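Local coordinates for protein STM4351 (Salmonella enterica, PDB 2Y7I) that binds arginine with high specificity as a periplasmic solute-binding protein, probably serving arginine uptake, at residues A[11-23]-A[157-169]. Numbering follows the deposited sequence.
With ZN (zinc ion), chain F; ARG (arginine), chain C.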
loop_
_atom_site.group_PDB
_atom_site.type_symbol
_atom_site.label_atom_id
_atom_site.label_comp_id
_atom_site.label_asym_id
_atom_site.label_seq_id
_atom_site.Cartn_x
_atom_site.Cartn_y
_atom_site.Cartn_z
ATOM N N GLY A 11 20.911 -1.732 -7.257
ATOM C CA GLY A 11 21.888 -2.429 -6.433
ATOM C C GLY A 11 21.163 -2.943 -5.208
ATOM O O GLY A 11 20.274 -2.267 -4.677
ATOM N N THR A 12 21.534 -4.144 -4.771
ATOM C CA THR A 12 20.988 -4.752 -3.561
ATOM C C THR A 12 22.018 -5.699 -2.927
ATOM O O THR A 12 23.080 -5.973 -3.505
ATOM C CB THR A 12 19.653 -5.515 -3.829
ATOM O OG1 THR A 12 18.973 -5.734 -2.588
ATOM C CG2 THR A 12 19.901 -6.855 -4.508
ATOM N N SER A 13 21.695 -6.185 -1.734
ATOM C CA SER A 13 22.491 -7.196 -1.053
ATOM C C SER A 13 21.583 -8.359 -0.710
ATOM O O SER A 13 20.828 -8.301 0.270
ATOM C CB SER A 13 23.109 -6.640 0.227
ATOM O OG SER A 13 23.977 -7.606 0.791
ATOM N N ALA A 14 21.660 -9.405 -1.530
ATOM C CA ALA A 14 20.740 -10.540 -1.470
ATOM C C ALA A 14 21.132 -11.578 -0.412
ATOM O O ALA A 14 21.250 -12.766 -0.708
ATOM C CB ALA A 14 20.630 -11.183 -2.850
ATOM N N THR A 15 21.287 -11.101 0.821
ATOM C CA THR A 15 21.737 -11.875 1.977
ATOM C C THR A 15 20.642 -11.929 3.042
ATOM O O THR A 15 20.874 -12.386 4.174
ATOM C CB THR A 15 22.960 -11.157 2.628
ATOM O OG1 THR A 15 22.624 -9.777 2.893
ATOM C CG2 THR A 15 24.155 -11.194 1.699
ATOM N N TYR A 16 19.444 -11.464 2.677
ATOM C CA TYR A 16 18.470 -10.991 3.661
ATOM C C TYR A 16 17.020 -11.390 3.349
ATOM O O TYR A 16 16.165 -10.529 3.198
ATOM C CB TYR A 16 18.600 -9.451 3.770
ATOM C CG TYR A 16 18.410 -8.869 5.168
ATOM C CD1 TYR A 16 19.115 -9.375 6.260
ATOM C CD2 TYR A 16 17.541 -7.789 5.386
ATOM C CE1 TYR A 16 18.946 -8.845 7.543
ATOM C CE2 TYR A 16 17.364 -7.252 6.663
ATOM C CZ TYR A 16 18.077 -7.784 7.735
ATOM O OH TYR A 16 17.929 -7.259 9.004
ATOM N N ALA A 17 16.745 -12.692 3.259
ATOM C CA ALA A 17 15.371 -13.177 3.097
ATOM C C ALA A 17 14.536 -12.665 4.262
ATOM O O ALA A 17 15.035 -12.641 5.391
ATOM C CB ALA A 17 15.338 -14.718 3.065
ATOM N N PRO A 18 13.267 -12.269 4.010
ATOM C CA PRO A 18 12.506 -12.325 2.751
ATOM C C PRO A 18 12.579 -11.059 1.883
ATOM O O PRO A 18 11.832 -10.955 0.906
ATOM C CB PRO A 18 11.063 -12.469 3.254
ATOM C CG PRO A 18 11.050 -11.579 4.471
ATOM C CD PRO A 18 12.428 -11.750 5.112
ATOM N N TYR A 19 13.412 -10.093 2.261
ATOM C CA TYR A 19 13.552 -8.846 1.503
ATOM C C TYR A 19 14.215 -9.115 0.138
ATOM O O TYR A 19 13.664 -8.779 -0.899
ATOM C CB TYR A 19 14.367 -7.829 2.308
ATOM C CG TYR A 19 13.756 -7.457 3.649
ATOM C CD1 TYR A 19 12.754 -6.497 3.733
ATOM C CD2 TYR A 19 14.165 -8.091 4.833
ATOM C CE1 TYR A 19 12.181 -6.157 4.956
ATOM C CE2 TYR A 19 13.606 -7.752 6.054
ATOM C CZ TYR A 19 12.617 -6.792 6.106
ATOM O OH TYR A 19 12.049 -6.454 7.305
ATOM N N GLU A 20 15.393 -9.738 0.164
ATOM C CA GLU A 20 16.112 -10.139 -1.047
ATOM C C GLU A 20 17.071 -11.251 -0.697
ATOM O O GLU A 20 17.764 -11.190 0.324
ATOM C CB GLU A 20 16.890 -8.978 -1.686
ATOM C CG GLU A 20 17.741 -8.174 -0.693
ATOM C CD GLU A 20 17.008 -6.968 -0.174
ATOM O OE1 GLU A 20 16.192 -6.428 -0.949
ATOM O OE2 GLU A 20 17.236 -6.561 0.993
ATOM N N PHE A 21 17.078 -12.275 -1.546
ATOM C CA PHE A 21 17.906 -13.449 -1.360
ATOM C C PHE A 21 18.016 -14.209 -2.680
ATOM O O PHE A 21 17.400 -13.826 -3.685
ATOM C CB PHE A 21 17.366 -14.335 -0.221
ATOM C CG PHE A 21 16.007 -14.942 -0.485
ATOM C CD1 PHE A 21 14.842 -14.197 -0.287
ATOM C CD2 PHE A 21 15.893 -16.275 -0.878
ATOM C CE1 PHE A 21 13.589 -14.760 -0.498
ATOM C CE2 PHE A 21 14.646 -16.847 -1.103
ATOM C CZ PHE A 21 13.485 -16.083 -0.907
ATOM N N VAL A 22 18.814 -15.267 -2.678
ATOM C CA VAL A 22 19.103 -16.010 -3.895
ATOM C C VAL A 22 18.412 -17.361 -3.782
ATOM O O VAL A 22 18.535 -18.040 -2.762
ATOM C CB VAL A 22 20.635 -16.165 -4.114
ATOM C CG1 VAL A 22 20.937 -16.837 -5.441
ATOM C CG2 VAL A 22 21.311 -14.793 -4.081
ATOM N N ASP A 23 17.643 -17.725 -4.800
ATOM C CA ASP A 23 16.962 -19.021 -4.797
ATOM C C ASP A 23 17.864 -20.100 -5.383
ATOM O O ASP A 23 19.030 -19.839 -5.690
ATOM C CB ASP A 23 15.629 -18.951 -5.561
ATOM C CG ASP A 23 15.808 -18.694 -7.041
ATOM O OD1 ASP A 23 16.936 -18.826 -7.570
ATOM O OD2 ASP A 23 14.798 -18.366 -7.698
ATOM N N VAL A 157 22.943 -13.258 16.872
ATOM C CA VAL A 157 22.960 -12.511 15.615
ATOM C C VAL A 157 21.811 -11.518 15.731
ATOM O O VAL A 157 20.722 -11.889 16.151
ATOM C CB VAL A 157 22.824 -13.430 14.369
ATOM C CG1 VAL A 157 22.577 -12.585 13.089
ATOM C CG2 VAL A 157 24.103 -14.286 14.170
ATOM N N PHE A 158 22.082 -10.258 15.399
ATOM C CA PHE A 158 21.169 -9.133 15.647
ATOM C C PHE A 158 20.758 -8.542 14.299
ATOM O O PHE A 158 21.622 -8.163 13.505
ATOM C CB PHE A 158 21.920 -8.111 16.517
ATOM C CG PHE A 158 21.134 -6.887 16.902
ATOM C CD1 PHE A 158 19.887 -6.983 17.519
ATOM C CD2 PHE A 158 21.700 -5.627 16.722
ATOM C CE1 PHE A 158 19.182 -5.828 17.907
ATOM C CE2 PHE A 158 21.016 -4.460 17.112
ATOM C CZ PHE A 158 19.753 -4.564 17.701
ATOM N N GLY A 159 19.448 -8.513 14.032
ATOM C CA GLY A 159 18.914 -8.030 12.753
ATOM C C GLY A 159 17.418 -7.762 12.755
ATOM O O GLY A 159 16.786 -7.743 13.825
ATOM N N ASP A 160 16.839 -7.557 11.564
ATOM C CA ASP A 160 15.397 -7.278 11.457
ATOM C C ASP A 160 14.582 -8.513 11.808
ATOM O O ASP A 160 14.958 -9.632 11.463
ATOM C CB ASP A 160 15.008 -6.739 10.062
ATOM C CG ASP A 160 15.441 -5.286 9.856
ATOM O OD1 ASP A 160 14.755 -4.373 10.348
ATOM O OD2 ASP A 160 16.471 -5.045 9.209
ATOM N N VAL A 161 13.466 -8.299 12.503
ATOM C CA VAL A 161 12.632 -9.409 12.963
ATOM C C VAL A 161 12.184 -10.340 11.837
ATOM O O VAL A 161 12.191 -11.555 12.020
ATOM C CB VAL A 161 11.451 -8.956 13.902
ATOM C CG1 VAL A 161 10.470 -8.023 13.185
ATOM C CG2 VAL A 161 10.753 -10.162 14.513
ATOM N N ALA A 162 11.832 -9.775 10.675
ATOM C CA ALA A 162 11.402 -10.582 9.530
ATOM C C ALA A 162 12.511 -11.512 9.041
ATOM O O ALA A 162 12.265 -12.691 8.741
ATOM C CB ALA A 162 10.894 -9.677 8.372
ATOM N N ALA A 163 13.728 -10.983 8.969
ATOM C CA ALA A 163 14.870 -11.743 8.468
ATOM C C ALA A 163 15.250 -12.851 9.443
ATOM O O ALA A 163 15.447 -13.999 9.043
ATOM C CB ALA A 163 16.051 -10.820 8.216
ATOM N N ILE A 164 15.324 -12.503 10.724
ATOM C CA ILE A 164 15.653 -13.474 11.778
ATOM C C ILE A 164 14.558 -14.540 11.850
ATOM O O ILE A 164 14.841 -15.752 11.899
ATOM C CB ILE A 164 15.830 -12.766 13.152
ATOM C CG1 ILE A 164 17.005 -11.749 13.165
ATOM C CG2 ILE A 164 15.881 -13.771 14.317
ATOM C CD1 ILE A 164 18.264 -12.168 12.476
ATOM N N GLY A 165 13.306 -14.085 11.832
ATOM C CA GLY A 165 12.145 -14.977 11.851
ATOM C C GLY A 165 12.201 -15.984 10.723
ATOM O O GLY A 165 11.944 -17.182 10.921
ATOM N N LYS A 166 12.555 -15.505 9.531
ATOM C CA LYS A 166 12.671 -16.384 8.369
ATOM C C LYS A 166 13.744 -17.463 8.578
ATOM O O LYS A 166 13.505 -18.642 8.328
ATOM C CB LYS A 166 12.924 -15.557 7.099
ATOM C CG LYS A 166 13.224 -16.362 5.853
ATOM C CD LYS A 166 11.948 -16.761 5.116
ATOM C CE LYS A 166 12.211 -16.894 3.615
ATOM N NZ LYS A 166 12.872 -18.194 3.290
ATOM N N TRP A 167 14.917 -17.052 9.052
ATOM C CA TRP A 167 16.024 -17.979 9.309
ATOM C C TRP A 167 15.609 -19.044 10.318
ATOM O O TRP A 167 15.979 -20.222 10.186
ATOM C CB TRP A 167 17.255 -17.205 9.813
ATOM C CG TRP A 167 18.467 -18.083 10.061
ATOM C CD1 TRP A 167 19.334 -18.581 9.123
ATOM C CD2 TRP A 167 18.917 -18.583 11.327
ATOM N NE1 TRP A 167 20.295 -19.355 9.727
ATOM C CE2 TRP A 167 20.071 -19.363 11.082
ATOM C CE3 TRP A 167 18.461 -18.434 12.650
ATOM C CZ2 TRP A 167 20.775 -20.007 12.109
ATOM C CZ3 TRP A 167 19.167 -19.070 13.676
ATOM C CH2 TRP A 167 20.313 -19.849 13.394
ATOM N N LEU A 168 14.817 -18.629 11.310
ATOM C CA LEU A 168 14.396 -19.517 12.397
ATOM C C LEU A 168 13.548 -20.685 11.941
ATOM O O LEU A 168 13.535 -21.735 12.584
ATOM C CB LEU A 168 13.636 -18.738 13.470
ATOM C CG LEU A 168 14.512 -18.009 14.486
ATOM C CD1 LEU A 168 13.636 -17.269 15.472
ATOM C CD2 LEU A 168 15.436 -19.002 15.215
ATOM N N LYS A 169 12.840 -20.503 10.832
ATOM C CA LYS A 169 12.018 -21.568 10.266
ATOM C C LYS A 169 12.805 -22.871 10.087
ATOM O O LYS A 169 12.249 -23.960 10.252
ATOM C CB LYS A 169 11.345 -21.109 8.964
ATOM C CG LYS A 169 10.144 -20.178 9.200
ATOM C CD LYS A 169 9.617 -19.540 7.917
ATOM C CE LYS A 169 8.180 -19.057 8.116
ATOM N NZ LYS A 169 7.805 -17.925 7.206
HETATM ZN ZN ZN F . 14.607 -19.452 -9.505
HETATM N N ARG C . 17.158 -2.697 7.939
HETATM C CA ARG C . 18.602 -2.684 8.333
HETATM C C ARG C . 19.243 -1.371 7.898
HETATM O O ARG C . 20.438 -1.172 8.100
HETATM C CB ARG C . 19.359 -3.877 7.713
HETATM C CG ARG C . 19.221 -3.983 6.184
HETATM C CD ARG C . 20.099 -5.083 5.591
HETATM N NE ARG C . 19.688 -5.363 4.212
HETATM C CZ ARG C . 20.268 -6.249 3.404
HETATM N NH1 ARG C . 21.316 -6.970 3.807
HETATM N NH2 ARG C . 19.798 -6.410 2.185
HETATM O OXT ARG C . 18.578 -0.495 7.313
HETATM O O HOH W 1 16.786 -14.256 6.599
HETATM O O HOH W 2 11.085 -6.916 9.878
#
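Tyr16 and Asp160 are joined twice across the interlobe cleft of this two-lobed periplasmic binding protein. Tyr16 OH donates to Asp160 OD2 (2.7 Å), on the anti side of the carboxylate and near the plane of the ring, and accepts from Asp160 N at 2.8 Å, so its rotation is largely fixed. Asp160 OD2 also accepts from N of the bound arginine at 2.8 Å and is hydrogen-bonded to His123 NE2; with three polar partners on this oxygen, two of them donors, the carboxylate is probably ionised. At the ligand's other end, Ser13 O and Glu20 OE2 both accept from NH2. Ring and carboxylate planes stand 77° apart, and the Tyr16 ring is sandwiched: arginine CD lies over one face, while Ala163 CB makes a CH-pi contact with the other, 3.8 Å from the centroid. The closed cleft thus clamps ligand and helix 161-168 about one tyrosine. Farther out, one water bridges Ala17 O and Ala163 O, and a second links Tyr19 OH to Ala162 N. Pro18, after a cis peptide bond, sets CD against Ala162. Lys166 bends at chi2 (87°), its chain running alongside Ala17, where Lys166 CE comes within 3.8 Å of Ala17 CB.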